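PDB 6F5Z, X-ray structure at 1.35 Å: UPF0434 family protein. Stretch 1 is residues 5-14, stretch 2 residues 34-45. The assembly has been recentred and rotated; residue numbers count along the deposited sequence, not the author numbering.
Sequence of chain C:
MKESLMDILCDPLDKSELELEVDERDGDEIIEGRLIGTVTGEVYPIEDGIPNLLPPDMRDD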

# COMPACT_ATOMS: atom_id res chain seq x y z
N LEU C 5 -1.70 13.36 -25.76
CA LEU C 5 -1.58 13.43 -24.29
C LEU C 5 -2.24 14.69 -23.75
O LEU C 5 -2.48 14.80 -22.56
N MET C 6 -2.55 15.66 -24.63
CA MET C 6 -3.12 16.93 -24.16
C MET C 6 -4.59 16.89 -23.86
O MET C 6 -5.12 17.87 -23.32
N ASP C 7 -5.25 15.76 -24.15
CA ASP C 7 -6.68 15.61 -23.93
C ASP C 7 -7.07 15.79 -22.48
O ASP C 7 -8.22 16.20 -22.24
N ILE C 8 -6.15 15.54 -21.53
CA ILE C 8 -6.49 15.68 -20.12
C ILE C 8 -5.92 16.92 -19.48
O ILE C 8 -6.04 17.09 -18.27
N LEU C 9 -5.28 17.79 -20.27
CA LEU C 9 -4.76 19.03 -19.71
C LEU C 9 -5.87 20.07 -19.60
O LEU C 9 -6.80 20.07 -20.41
N CYS C 10 -5.74 20.95 -18.63
CA CYS C 10 -6.69 22.03 -18.47
C CYS C 10 -6.00 23.24 -17.93
O CYS C 10 -4.84 23.19 -17.50
N ASP C 11 -6.68 24.41 -18.00
CA ASP C 11 -6.10 25.61 -17.48
C ASP C 11 -5.87 25.45 -15.97
O ASP C 11 -6.80 25.12 -15.26
N PRO C 12 -4.65 25.62 -15.46
CA PRO C 12 -4.44 25.44 -14.00
C PRO C 12 -5.21 26.42 -13.15
O PRO C 12 -5.50 26.10 -12.00
N LEU C 13 -5.61 27.59 -13.72
CA LEU C 13 -6.29 28.58 -12.87
C LEU C 13 -7.68 28.18 -12.48
O LEU C 13 -8.05 28.34 -11.33
N ASP C 14 -8.48 27.69 -13.44
CA ASP C 14 -9.89 27.38 -13.18
C ASP C 14 -10.35 26.03 -13.74
O ASP C 14 -11.55 25.69 -13.69
N ARG C 34 1.07 26.88 -28.42
CA ARG C 34 0.59 27.39 -27.15
C ARG C 34 -0.76 26.78 -26.83
O ARG C 34 -1.48 26.35 -27.73
N LEU C 35 -1.09 26.77 -25.54
CA LEU C 35 -2.36 26.32 -25.02
C LEU C 35 -3.02 27.56 -24.44
O LEU C 35 -2.41 28.25 -23.63
N ILE C 36 -4.21 27.90 -24.92
CA ILE C 36 -4.87 29.13 -24.51
C ILE C 36 -6.12 28.86 -23.72
O ILE C 36 -6.97 28.10 -24.16
N GLY C 37 -6.20 29.46 -22.53
CA GLY C 37 -7.37 29.31 -21.69
C GLY C 37 -8.62 29.85 -22.37
O GLY C 37 -8.66 31.04 -22.70
N THR C 38 -9.62 28.99 -22.60
CA THR C 38 -10.88 29.39 -23.27
C THR C 38 -11.73 30.34 -22.42
O THR C 38 -12.67 30.95 -22.95
N VAL C 39 -11.45 30.42 -21.10
CA VAL C 39 -12.19 31.30 -20.19
C VAL C 39 -11.30 32.42 -19.70
O VAL C 39 -11.71 33.59 -19.70
N THR C 40 -10.08 32.08 -19.25
CA THR C 40 -9.19 33.11 -18.69
C THR C 40 -8.44 33.93 -19.73
O THR C 40 -7.90 34.99 -19.39
N GLY C 41 -8.27 33.36 -20.92
CA GLY C 41 -7.49 33.92 -22.03
C GLY C 41 -5.99 33.80 -21.78
O GLY C 41 -5.19 34.32 -22.57
N GLU C 42 -5.58 33.10 -20.69
CA GLU C 42 -4.14 32.98 -20.39
C GLU C 42 -3.46 32.09 -21.46
O GLU C 42 -4.05 31.14 -21.96
N VAL C 43 -2.24 32.47 -21.84
CA VAL C 43 -1.47 31.79 -22.87
C VAL C 43 -0.36 31.00 -22.19
O VAL C 43 0.49 31.59 -21.54
N TYR C 44 -0.36 29.67 -22.38
CA TYR C 44 0.63 28.75 -21.81
C TYR C 44 1.49 28.26 -22.97
O TYR C 44 1.00 27.50 -23.82
N PRO C 45 2.74 28.72 -23.08
CA PRO C 45 3.53 28.36 -24.27
C PRO C 45 4.02 26.94 -24.26
O PRO C 45 4.31 26.40 -23.19

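The irregular segment 5-14 lies against a two-stranded hairpin, and the contact of 421 Å² is organised around the carboxylate of Asp 11. The hairpin is held by paired backbone hydrogen bonds between Leu 35 and Tyr 44, and its turn is closed by Gly 41 N to Gly 37 O and Gly 37 N to Glu 42 O. Leu 35 and Tyr 44 both point toward segment 5-14, whereas Ile 36, next to Leu 35 along the strand, points away.

Asp 11 leaves its backbone sideways, but its t rotamer (chi1 -166°) brings the carboxylate into the hollow at the turn. There Tyr 44 OH donates to Asp 11 OD1 at 2.7 Å, and Thr 40 OG1, in the p rotamer, donates to Asp 11 OD2 at 2.6 Å. Each hydroxyl thus serves a different carboxylate oxygen. The floor of this hollow is Gly 37, whose CA lies 3.5 Å from Asp 11 OD2; a CB modelled at this position would fall 2.3 Å from Asp 11 OD2, a clash, so the absent side chain makes the room that the carboxylate occupies. Water 1 fills remaining space beside it, donating to Asp 11 OD2 at 2.7 Å and accepting from Thr 40 N at 2.9 Å. Further bonds within each stretch brace the arrangement: Leu 13 N donates to Asp 11 OD1 (3.0 Å), and Glu 42 N to Thr 40 OG1 (3.0 Å).

Tyr 44 (m, chi2 -77°) is the largest contributor, burying 64 Å². Its ring reaches along the hairpin to present the hydroxyl to Asp 11, while Pro 12, with a C-gamma endo pucker, rests obliquely on it. Pro 12 CD is 3.7 Å from Tyr 44 CZ and makes an off-centre CH-pi contact.

Beyond the ring, Leu 13 (m, t) extends its CD1 methyl into a notch lined by Tyr 44, Glu 42 and Thr 40, with Leu 13 CD1 3.6 Å from Tyr 44 OH, 3.7 Å from Glu 42 CG and 4.0 Å from Thr 40 CG2. Asp 14, in the p rotamer, meets methyl groups at the exposed margin: Asp 14 OD2 is 3.5 Å from Val 39 CG1 and 3.8 Å from Thr 40 CG2.

A separate apolar patch forms around Leu 35 (m, t). Its two methyls meet different neighbours: Leu 35 CD1 packs 4.1 Å from CD1 of Leu 9 (m, t), and Leu 35 CD2 lies 4.4 Å from SD of Met 6, whose extended m, t, t chain carries the sulfur there.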

# COMPACT_ATOMS: atom_id res chain seq x y z
CB LEU C 5 -0.10 13.43 -23.86
CG LEU C 5 0.57 12.05 -23.62
CD1 LEU C 5 0.35 11.09 -24.78
CD2 LEU C 5 2.05 12.23 -23.42
CB MET C 6 -2.84 18.02 -25.20
CG MET C 6 -1.37 18.20 -25.42
SD MET C 6 -1.11 19.49 -26.67
CE MET C 6 0.62 19.50 -26.73
CB ASP C 7 -7.21 14.29 -24.51
CG ASP C 7 -6.69 13.01 -23.86
OD1 ASP C 7 -5.60 13.06 -23.26
OD2 ASP C 7 -7.38 11.98 -23.94
CB ILE C 8 -6.12 14.41 -19.31
CG1 ILE C 8 -4.59 14.20 -19.29
CG2 ILE C 8 -6.91 13.20 -19.84
CD1 ILE C 8 -4.11 13.19 -18.21
CB LEU C 9 -3.63 19.59 -20.58
CG LEU C 9 -2.37 18.71 -20.71
CD1 LEU C 9 -1.35 19.40 -21.63
CD2 LEU C 9 -1.72 18.44 -19.33
CB CYS C 10 -7.84 21.61 -17.56
SG CYS C 10 -7.32 21.26 -15.87
CB ASP C 11 -7.07 26.78 -17.73
CG ASP C 11 -6.48 28.15 -17.54
OD1 ASP C 11 -5.66 28.34 -16.60
OD2 ASP C 11 -6.89 29.08 -18.28
CB PRO C 12 -2.93 25.65 -13.83
CG PRO C 12 -2.51 26.49 -15.03
CD PRO C 12 -3.40 25.99 -16.15
CB LEU C 13 -6.35 29.93 -13.59
CG LEU C 13 -5.04 30.66 -13.77
CD1 LEU C 13 -5.22 31.83 -14.69
CD2 LEU C 13 -4.50 31.17 -12.43
CB ASP C 14 -10.76 28.53 -13.74
CG ASP C 14 -10.73 28.60 -15.25
OD1 ASP C 14 -9.87 27.92 -15.86
OD2 ASP C 14 -11.59 29.29 -15.84
CB ARG C 34 0.53 28.93 -27.15
CG ARG C 34 -0.43 29.49 -28.18
CD ARG C 34 -0.07 30.92 -28.64
NE ARG C 34 1.33 30.97 -29.07
CZ ARG C 34 1.76 30.53 -30.26
NH1 ARG C 34 0.90 30.15 -31.20
NH2 ARG C 34 3.06 30.51 -30.52
CB LEU C 35 -2.10 25.26 -23.91
CG LEU C 35 -1.68 23.92 -24.49
CD1 LEU C 35 -0.97 23.04 -23.42
CD2 LEU C 35 -2.88 23.16 -25.06
CB ILE C 36 -5.19 29.99 -25.76
CG1 ILE C 36 -3.91 30.28 -26.59
CG2 ILE C 36 -5.87 31.32 -25.33
CD1 ILE C 36 -4.15 30.94 -27.94
CB THR C 38 -11.70 28.14 -23.64
OG1 THR C 38 -11.98 27.42 -22.46
CG2 THR C 38 -11.01 27.24 -24.72
CB VAL C 39 -12.76 30.47 -19.01
CG1 VAL C 39 -13.47 31.35 -17.98
CG2 VAL C 39 -13.70 29.37 -19.50
CB THR C 40 -8.11 32.43 -17.80
OG1 THR C 40 -7.26 31.63 -18.65
CG2 THR C 40 -8.71 31.58 -16.69
CB GLU C 42 -3.91 32.43 -18.97
CG GLU C 42 -4.37 33.40 -17.88
CD GLU C 42 -3.70 34.76 -17.75
OE1 GLU C 42 -2.60 34.97 -18.32
OE2 GLU C 42 -4.27 35.61 -17.02
CB VAL C 43 -0.91 32.78 -23.92
CG1 VAL C 43 -0.06 32.04 -24.97
CG2 VAL C 43 -2.05 33.56 -24.61
CB TYR C 44 -0.09 27.61 -21.09
CG TYR C 44 -0.96 28.15 -19.97
CD1 TYR C 44 -0.40 28.56 -18.76
CD2 TYR C 44 -2.35 28.23 -20.11
CE1 TYR C 44 -1.19 29.06 -17.73
CE2 TYR C 44 -3.15 28.70 -19.06
CZ TYR C 44 -2.56 29.12 -17.88
OH TYR C 44 -3.29 29.62 -16.81
CB PRO C 45 4.70 29.34 -24.22
CG PRO C 45 4.92 29.56 -22.72
CD PRO C 45 3.51 29.56 -22.14
O HOH W 1 -9.36 29.26 -19.37